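PDB 3KTN: carbohydrate kinase, pfkB family from Enterococcus faecalis, which probably phosphorylates a sugar acid, perhaps 2-keto-3-deoxygluconate, as a metal-binding kinase of the ribokinase-like PfkB family. Local coordinates for residues V133-I138 and D148-L153; W237-T242 and A284-G289; A303-V308 and H327-P332. All coordinates share one frame; numbering follows the deposited sequence.

Contacts 1 and 2 hold helices on the two faces of the same large, mostly parallel sheet: helix 144-159 covers one face over strand 132-135, and helix 278-291 lies across the other beside strand 237-245. Their centres are about 19 Å apart and they do not touch. The centres of contacts 2 and 3 are about 14 Å apart, and these two touch where Ile286 CD1 lies 3.4 Å from Ala303 CB, between helices 278-291 and 296-310. Contact 3 lies on the far side of the chain's centre from contact 1. The magnesium ion, bound at Asp274 and Ile276, is about 14 Å from the side chain of Val305; all three contacts are structural packing away from that site.

Contact 1: residues V133-I138 and D148-L153; sequences VHICGI and DAALIL
Ile135 presents both of its branches to helix 148-153. Its CG2 methyl sits 3.8 Å from Ala150 CB. The longer branch runs on to Ile135 CD1, which lies 3.6 Å from the backbone oxygen Ala150 O. The same CD1 is 4.2 Å from Leu153 CG. The fork follows from chi1 of -62°, with CG2 opposite the backbone N and CG1 beside it; the extended second torsion then carries CD1 out over the helix. The small alanine allows the backbones to come close, and Ile135 CA and Ala150 CA are 6.6 Å apart.

Two residues earlier on the strand, and so on the same face, Val133 adds a second point of packing: its CG2 meets Leu153 CD2 at 4.0 Å. Leu153 thus serves both strand residues, offering CG to the isoleucine and a terminal methyl to the valine, and its side chain passes each of them in the opposite direction. The side chains meet through carbon alone, and one methyl also rests against a helix carbonyl; all four residues are buried.

Further out, Phe8 of the neighbouring strand 4-8 touches Ala150 and Leu153, and Ile190 of helix 177-190 packs on Ile135, so the same layer extends over adjacent strands. The strand itself is held by backbone hydrogen bonds to strands 4-8 and 163-167, with His134 turned to the opposite face of the sheet.

Strand and helix axes approach to 9.7 Å and run nearly antiparallel, at 148°. This is the helix that returns the chain in a beta-alpha-beta crossover, in which strand 132-135, helix 144-159 and the parallel strand 163-167 form one unit of the Rossmann-like alpha/beta core of ribokinase-type kinases.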
loop_
_atom_site.group_PDB
_atom_site.type_symbol
_atom_site.label_atom_id
_atom_site.label_comp_id
_atom_site.label_asym_id
_atom_site.label_seq_id
_atom_site.Cartn_x
_atom_site.Cartn_y
_atom_site.Cartn_z
ATOM N N VAL A 133 -36.636 14.437 -10.344
ATOM C CA VAL A 133 -35.561 14.021 -11.228
ATOM C C VAL A 133 -34.567 15.159 -11.413
ATOM O O VAL A 133 -34.947 16.290 -11.723
ATOM C CB VAL A 133 -36.094 13.576 -12.613
ATOM C CG1 VAL A 133 -36.889 14.695 -13.257
ATOM C CG2 VAL A 133 -34.937 13.169 -13.509
ATOM N N HIS A 134 -33.290 14.855 -11.199
ATOM C CA HIS A 134 -32.239 15.846 -11.351
ATOM C C HIS A 134 -31.502 15.606 -12.656
ATOM O O HIS A 134 -30.986 14.517 -12.899
ATOM C CB HIS A 134 -31.256 15.779 -10.182
ATOM C CG HIS A 134 -30.158 16.791 -10.268
ATOM N ND1 HIS A 134 -29.104 16.671 -11.148
ATOM C CD2 HIS A 134 -29.985 17.971 -9.628
ATOM C CE1 HIS A 134 -28.330 17.735 -11.050
ATOM N NE2 HIS A 134 -28.842 18.542 -10.136
ATOM N N ILE A 135 -31.466 16.631 -13.495
ATOM C CA ILE A 135 -30.798 16.552 -14.782
ATOM C C ILE A 135 -29.455 17.249 -14.644
ATOM O O ILE A 135 -29.394 18.460 -14.439
ATOM C CB ILE A 135 -31.660 17.224 -15.878
ATOM C CG1 ILE A 135 -32.997 16.480 -15.992
ATOM C CG2 ILE A 135 -30.930 17.209 -17.208
ATOM C CD1 ILE A 135 -33.952 17.047 -17.032
ATOM N N CYS A 136 -28.381 16.470 -14.742
ATOM C CA CYS A 136 -27.032 17.000 -14.592
ATOM C C CYS A 136 -26.652 17.916 -15.738
ATOM O O CYS A 136 -26.713 17.528 -16.903
ATOM C CB CYS A 136 -26.024 15.854 -14.484
ATOM S SG CYS A 136 -26.377 14.682 -13.138
ATOM N N GLY A 137 -26.246 19.134 -15.390
ATOM C CA GLY A 137 -25.857 20.106 -16.390
ATOM C C GLY A 137 -24.899 19.570 -17.435
ATOM O O GLY A 137 -24.891 20.051 -18.569
ATOM N N ILE A 138 -24.088 18.583 -17.063
ATOM C CA ILE A 138 -23.130 18.007 -18.004
ATOM C C ILE A 138 -23.846 17.410 -19.222
ATOM O O ILE A 138 -23.330 17.457 -20.338
ATOM C CB ILE A 138 -22.236 16.920 -17.317
ATOM C CG1 ILE A 138 -21.217 16.365 -18.319
ATOM C CG2 ILE A 138 -23.086 15.791 -16.765
ATOM C CD1 ILE A 138 -20.224 17.401 -18.826
ATOM N N ASP A 148 -29.994 16.129 -26.235
ATOM C CA ASP A 148 -31.350 15.856 -26.707
ATOM C C ASP A 148 -32.104 14.976 -25.721
ATOM O O ASP A 148 -33.311 15.131 -25.533
ATOM C CB ASP A 148 -31.328 15.173 -28.081
ATOM C CG ASP A 148 -30.706 16.046 -29.158
ATOM O OD1 ASP A 148 -30.845 17.286 -29.079
ATOM O OD2 ASP A 148 -30.089 15.490 -30.094
ATOM N N ALA A 149 -31.391 14.047 -25.090
ATOM C CA ALA A 149 -32.016 13.158 -24.117
ATOM C C ALA A 149 -32.407 13.933 -22.866
ATOM O O ALA A 149 -33.487 13.727 -22.312
ATOM C CB ALA A 149 -31.068 12.016 -23.754
ATOM N N ALA A 150 -31.533 14.830 -22.427
ATOM C CA ALA A 150 -31.807 15.623 -21.233
ATOM C C ALA A 150 -33.039 16.509 -21.435
ATOM O O ALA A 150 -33.920 16.566 -20.576
ATOM C CB ALA A 150 -30.587 16.477 -20.882
ATOM N N LEU A 151 -33.097 17.191 -22.575
ATOM C CA LEU A 151 -34.219 18.073 -22.891
ATOM C C LEU A 151 -35.535 17.300 -22.929
ATOM O O LEU A 151 -36.535 17.727 -22.351
ATOM C CB LEU A 151 -33.966 18.774 -24.228
ATOM C CG LEU A 151 -32.748 19.705 -24.175
ATOM C CD1 LEU A 151 -32.412 20.239 -25.553
ATOM C CD2 LEU A 151 -33.039 20.841 -23.211
ATOM N N ILE A 152 -35.530 16.154 -23.598
ATOM C CA ILE A 152 -36.727 15.328 -23.684
ATOM C C ILE A 152 -37.171 14.877 -22.297
ATOM O O ILE A 152 -38.365 14.872 -21.987
ATOM C CB ILE A 152 -36.477 14.094 -24.569
ATOM C CG1 ILE A 152 -36.424 14.529 -26.037
ATOM C CG2 ILE A 152 -37.553 13.038 -24.331
ATOM C CD1 ILE A 152 -36.100 13.407 -27.010
ATOM N N LEU A 153 -36.212 14.501 -21.459
ATOM C CA LEU A 153 -36.531 14.051 -20.109
ATOM C C LEU A 153 -37.167 15.162 -19.283
ATOM O O LEU A 153 -38.113 14.921 -18.534
ATOM C CB LEU A 153 -35.270 13.547 -19.401
ATOM C CG LEU A 153 -35.415 13.217 -17.914
ATOM C CD1 LEU A 153 -36.553 12.230 -17.702
ATOM C CD2 LEU A 153 -34.099 12.640 -17.401
#

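Contact 2: residues W237-T242 and A284-G289; sequences WFAGTT and AGILYG
Ile286 is the helix residue that touches both Trp237 and Ala239 on strand 237-242. From CB, which points toward the strand, the side chain divides. The CG2 methyl turns to the indole, where it lies 3.6 Å from Trp237 CE3 and 3.7 Å from Trp237 CZ3, at the CE3-CZ3 rim of the six-membered ring and only slightly off its plane. The other branch begins at CG1, 4.1 Å from Ala239 CB, and continues to CD1, which reaches helix 296-310. With CG1 beside the backbone N (chi1 -67°), the two branches spread so that one serves the tryptophan and the other the alanine.

The indole also meets the backbone of the helix. Ile286 O lies in the plane of the ring at its edge, 3.5 Å from Trp237 CZ3, so the carbonyl faces the ring's C-H rim. Farther along, Trp237 CH2 approaches the main chain at Gly289 C, 4.5 Å away. Tyr290 stacks edge-to-face with the same tryptophan.

Ala239, two residues on, also points to the helix, whereas the intervening Phe238 is turned to the other side of the sheet. Backbone hydrogen bonds from Trp237 and Ala239 tie this strand to strand 196-198, whose Phe198 packs on Ile286, and Leu256 of strand 250-257 touches both strand residues.

The axes pass 9.8 Å apart at 145°, closer to antiparallel than to perpendicular. Helix 278-291 begins within the family's Gly-Ala-Gly-Asp signature, whose glycine-rich main chain at the helix N terminus forms the anion hole in PfkB kinases and probably does so here. The later turns, which carry Ile286 and Gly289, pack on the central sheet as part of one helical layer of the alpha/beta/alpha sandwich.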
loop_
_atom_site.group_PDB
_atom_site.type_symbol
_atom_site.label_atom_id
_atom_site.label_comp_id
_atom_site.label_asym_id
_atom_site.label_seq_id
_atom_site.Cartn_x
_atom_site.Cartn_y
_atom_site.Cartn_z
ATOM N N TRP A 237 -36.861 27.261 -6.563
ATOM C CA TRP A 237 -35.680 27.443 -5.710
ATOM C C TRP A 237 -34.408 27.633 -6.526
ATOM O O TRP A 237 -34.201 26.963 -7.533
ATOM C CB TRP A 237 -35.475 26.221 -4.801
ATOM C CG TRP A 237 -36.205 26.233 -3.486
ATOM C CD1 TRP A 237 -37.286 26.991 -3.151
ATOM C CD2 TRP A 237 -35.943 25.387 -2.355
ATOM N NE1 TRP A 237 -37.721 26.668 -1.887
ATOM C CE2 TRP A 237 -36.914 25.682 -1.375
ATOM C CE3 TRP A 237 -34.984 24.399 -2.077
ATOM C CZ2 TRP A 237 -36.957 25.035 -0.134
ATOM C CZ3 TRP A 237 -35.025 23.751 -0.840
ATOM C CH2 TRP A 237 -36.008 24.072 0.113
ATOM N N PHE A 238 -33.563 28.561 -6.088
ATOM C CA PHE A 238 -32.279 28.814 -6.732
ATOM C C PHE A 238 -31.276 28.798 -5.586
ATOM O O PHE A 238 -31.431 29.543 -4.618
ATOM C CB PHE A 238 -32.247 30.184 -7.410
ATOM C CG PHE A 238 -30.934 30.490 -8.087
ATOM C CD1 PHE A 238 -30.584 29.859 -9.276
ATOM C CD2 PHE A 238 -30.037 31.396 -7.526
ATOM C CE1 PHE A 238 -29.356 30.129 -9.901
ATOM C CE2 PHE A 238 -28.815 31.671 -8.139
ATOM C CZ PHE A 238 -28.475 31.036 -9.330
ATOM N N ALA A 239 -30.255 27.951 -5.677
ATOM C CA ALA A 239 -29.278 27.873 -4.596
ATOM C C ALA A 239 -27.843 27.693 -5.072
ATOM O O ALA A 239 -27.589 27.218 -6.178
ATOM C CB ALA A 239 -29.658 26.754 -3.634
ATOM N N GLY A 240 -26.911 28.091 -4.215
ATOM C CA GLY A 240 -25.503 27.991 -4.533
ATOM C C GLY A 240 -24.679 28.395 -3.330
ATOM O O GLY A 240 -25.217 28.610 -2.242
ATOM N N THR A 241 -23.371 28.501 -3.520
ATOM C CA THR A 241 -22.481 28.873 -2.432
ATOM C C THR A 241 -21.469 29.902 -2.882
ATOM O O THR A 241 -21.162 30.026 -4.064
ATOM C CB THR A 241 -21.677 27.668 -1.910
ATOM O OG1 THR A 241 -20.831 27.179 -2.958
ATOM C CG2 THR A 241 -22.603 26.563 -1.441
ATOM N N THR A 242 -20.937 30.629 -1.917
ATOM C CA THR A 242 -19.941 31.630 -2.212
ATOM C C THR A 242 -18.742 31.402 -1.305
ATOM O O THR A 242 -18.884 31.244 -0.090
ATOM C CB THR A 242 -20.518 33.060 -2.025
ATOM O OG1 THR A 242 -19.446 34.011 -1.976
ATOM C CG2 THR A 242 -21.338 33.149 -0.754
ATOM N N ALA A 284 -27.115 18.366 -2.441
ATOM C CA ALA A 284 -27.772 17.250 -1.765
ATOM C C ALA A 284 -28.430 17.733 -0.485
ATOM O O ALA A 284 -29.512 17.272 -0.122
ATOM C CB ALA A 284 -26.764 16.147 -1.448
ATOM N N GLY A 285 -27.766 18.656 0.202
ATOM C CA GLY A 285 -28.308 19.194 1.433
ATOM C C GLY A 285 -29.547 20.033 1.164
ATOM O O GLY A 285 -30.513 19.994 1.934
ATOM N N ILE A 286 -29.514 20.803 0.077
ATOM C CA ILE A 286 -30.645 21.645 -0.303
ATOM C C ILE A 286 -31.830 20.758 -0.665
ATOM O O ILE A 286 -32.937 20.960 -0.172
ATOM C CB ILE A 286 -30.308 22.541 -1.524
ATOM C CG1 ILE A 286 -29.241 23.575 -1.148
ATOM C CG2 ILE A 286 -31.570 23.222 -2.036
ATOM C CD1 ILE A 286 -29.573 24.418 0.083
ATOM N N LEU A 287 -31.593 19.771 -1.526
ATOM C CA LEU A 287 -32.656 18.858 -1.928
ATOM C C LEU A 287 -33.231 18.111 -0.734
ATOM O O LEU A 287 -34.437 17.884 -0.664
ATOM C CB LEU A 287 -32.148 17.859 -2.972
ATOM C CG LEU A 287 -31.818 18.491 -4.324
ATOM C CD1 LEU A 287 -31.487 17.425 -5.357
ATOM C CD2 LEU A 287 -33.015 19.307 -4.782
ATOM N N TYR A 288 -32.372 17.723 0.205
ATOM C CA TYR A 288 -32.844 17.007 1.384
ATOM C C TYR A 288 -33.767 17.898 2.200
ATOM O O TYR A 288 -34.792 17.441 2.708
ATOM C CB TYR A 288 -31.687 16.566 2.281
ATOM C CG TYR A 288 -32.181 15.775 3.469
ATOM C CD1 TYR A 288 -32.761 14.518 3.295
ATOM C CD2 TYR A 288 -32.140 16.309 4.758
ATOM C CE1 TYR A 288 -33.295 13.814 4.376
ATOM C CE2 TYR A 288 -32.669 15.614 5.842
ATOM C CZ TYR A 288 -33.246 14.369 5.644
ATOM O OH TYR A 288 -33.780 13.679 6.714
ATOM N N GLY A 289 -33.378 19.163 2.339
ATOM C CA GLY A 289 -34.184 20.110 3.087
ATOM C C GLY A 289 -35.536 20.246 2.414
ATOM O O GLY A 289 -36.569 20.354 3.074
#

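Contact 3: residues A303-V308 and H327-P332; sequences ATVNGV and HVLEHP
Val305 of helix 296-310 is gripped by two neighbours on the last turn of helix 322-330, Val328 and Leu329, through purely apolar contacts. Its CG1 lies 3.9 Å from Val328 CG1, the two side chains passing in opposite directions. Its CG2 meets Leu329 CD2 at 3.4 Å, tighter than usual for two methyl carbons. The valine's first torsion, 172°, sets CG1 opposite the backbone N and CG2 beside it, which gives each methyl a separate partner. Leu329 reaches in with the end of its side chain, and Arg268 of strand 262-269 touches both it and Val305.

Among polar groups nearby, Asn306 of helix 296-310 bonds through OD1 to Thr320 OG1 and through ND2 to Ala281 O.

Between subunits, Ile98 of the second subunit packs on Val308 and Val328. The last two helices of the chain, 296-310 and 322-330, thus pack on each other at the edge of the ribokinase-type alpha/beta domain, where the connection between strands 88-93 and 101-105, a hairpin of the smaller sheet, comes up against them from the neighbouring subunit.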
loop_
_atom_site.group_PDB
_atom_site.type_symbol
_atom_site.label_atom_id
_atom_site.label_comp_id
_atom_site.label_asym_id
_atom_site.label_seq_id
_atom_site.Cartn_x
_atom_site.Cartn_y
_atom_site.Cartn_z
ATOM N N ALA A 303 -27.324 22.509 4.533
ATOM C CA ALA A 303 -26.587 22.306 3.292
ATOM C C ALA A 303 -25.170 22.890 3.292
ATOM O O ALA A 303 -24.250 22.288 2.734
ATOM C CB ALA A 303 -27.384 22.874 2.123
ATOM N N THR A 304 -24.997 24.056 3.907
ATOM C CA THR A 304 -23.687 24.693 3.963
ATOM C C THR A 304 -22.732 23.859 4.821
ATOM O O THR A 304 -21.572 23.660 4.453
ATOM C CB THR A 304 -23.785 26.136 4.527
ATOM O OG1 THR A 304 -24.759 26.874 3.778
ATOM C CG2 THR A 304 -22.444 26.854 4.409
ATOM N N VAL A 305 -23.222 23.361 5.955
ATOM C CA VAL A 305 -22.401 22.526 6.823
ATOM C C VAL A 305 -22.024 21.249 6.060
ATOM O O VAL A 305 -20.891 20.779 6.135
ATOM C CB VAL A 305 -23.154 22.152 8.118
ATOM C CG1 VAL A 305 -22.363 21.114 8.912
ATOM C CG2 VAL A 305 -23.366 23.401 8.963
ATOM N N ASN A 306 -22.976 20.695 5.317
ATOM C CA ASN A 306 -22.712 19.492 4.544
ATOM C C ASN A 306 -21.624 19.787 3.517
ATOM O O ASN A 306 -20.745 18.962 3.273
ATOM C CB ASN A 306 -23.982 19.016 3.832
ATOM C CG ASN A 306 -23.892 17.561 3.405
ATOM O OD1 ASN A 306 -23.457 16.713 4.181
ATOM N ND2 ASN A 306 -24.309 17.265 2.179
ATOM N N GLY A 307 -21.690 20.975 2.923
ATOM C CA GLY A 307 -20.702 21.381 1.938
ATOM C C GLY A 307 -19.310 21.488 2.534
ATOM O O GLY A 307 -18.325 21.105 1.897
ATOM N N VAL A 308 -19.222 22.017 3.751
ATOM C CA VAL A 308 -17.938 22.153 4.438
ATOM C C VAL A 308 -17.390 20.758 4.748
ATOM O O VAL A 308 -16.190 20.506 4.607
ATOM C CB VAL A 308 -18.088 22.938 5.765
ATOM C CG1 VAL A 308 -16.754 22.966 6.525
ATOM C CG2 VAL A 308 -18.550 24.363 5.471
ATOM N N HIS A 327 -24.912 16.780 14.210
ATOM C CA HIS A 327 -23.978 16.723 15.329
ATOM C C HIS A 327 -22.983 17.874 15.210
ATOM O O HIS A 327 -22.598 18.484 16.205
ATOM C CB HIS A 327 -23.247 15.380 15.356
ATOM C CG HIS A 327 -22.189 15.288 16.413
ATOM N ND1 HIS A 327 -20.938 15.852 16.264
ATOM C CD2 HIS A 327 -22.209 14.733 17.647
ATOM C CE1 HIS A 327 -20.233 15.648 17.364
ATOM N NE2 HIS A 327 -20.983 14.972 18.219
ATOM N N VAL A 328 -22.570 18.186 13.989
ATOM C CA VAL A 328 -21.635 19.288 13.800
ATOM C C VAL A 328 -22.317 20.603 14.195
ATOM O O VAL A 328 -21.711 21.455 14.842
ATOM C CB VAL A 328 -21.155 19.368 12.334
ATOM C CG1 VAL A 328 -20.298 20.605 12.130
ATOM C CG2 VAL A 328 -20.362 18.119 11.987
ATOM N N LEU A 329 -23.583 20.757 13.819
ATOM C CA LEU A 329 -24.332 21.971 14.151
ATOM C C LEU A 329 -24.607 22.086 15.649
ATOM O O LEU A 329 -24.393 23.135 16.252
ATOM C CB LEU A 329 -25.667 21.998 13.397
ATOM C CG LEU A 329 -25.631 22.395 11.922
ATOM C CD1 LEU A 329 -26.989 22.150 11.286
ATOM C CD2 LEU A 329 -25.239 23.861 11.803
ATOM N N GLU A 330 -25.074 20.994 16.242
ATOM C CA GLU A 330 -25.407 20.966 17.658
ATOM C C GLU A 330 -24.233 20.840 18.619
ATOM O O GLU A 330 -24.310 21.312 19.752
ATOM C CB GLU A 330 -26.395 19.832 17.926
ATOM C CG GLU A 330 -27.774 20.060 17.335
ATOM C CD GLU A 330 -28.580 18.781 17.239
ATOM O OE1 GLU A 330 -28.530 17.977 18.195
ATOM O OE2 GLU A 330 -29.264 18.582 16.212
ATOM N N HIS A 331 -23.153 20.203 18.180
ATOM C CA HIS A 331 -21.987 20.014 19.045
ATOM C C HIS A 331 -20.694 20.351 18.312
ATOM O O HIS A 331 -19.914 19.467 17.956
ATOM C CB HIS A 331 -21.952 18.568 19.538
ATOM C CG HIS A 331 -23.221 18.134 20.201
ATOM N ND1 HIS A 331 -23.614 18.604 21.436
ATOM C CD2 HIS A 331 -24.209 17.310 19.779
ATOM C CE1 HIS A 331 -24.790 18.089 21.746
ATOM N NE2 HIS A 331 -25.173 17.301 20.758
ATOM N N PRO A 332 -20.451 21.649 18.091
ATOM C CA PRO A 332 -19.282 22.208 17.405
ATOM C C PRO A 332 -17.929 21.892 18.040
ATOM O O PRO A 332 -16.905 21.905 17.356
ATOM C CB PRO A 332 -19.562 23.712 17.414
ATOM C CG PRO A 332 -21.052 23.789 17.472
ATOM C CD PRO A 332 -21.389 22.720 18.467
#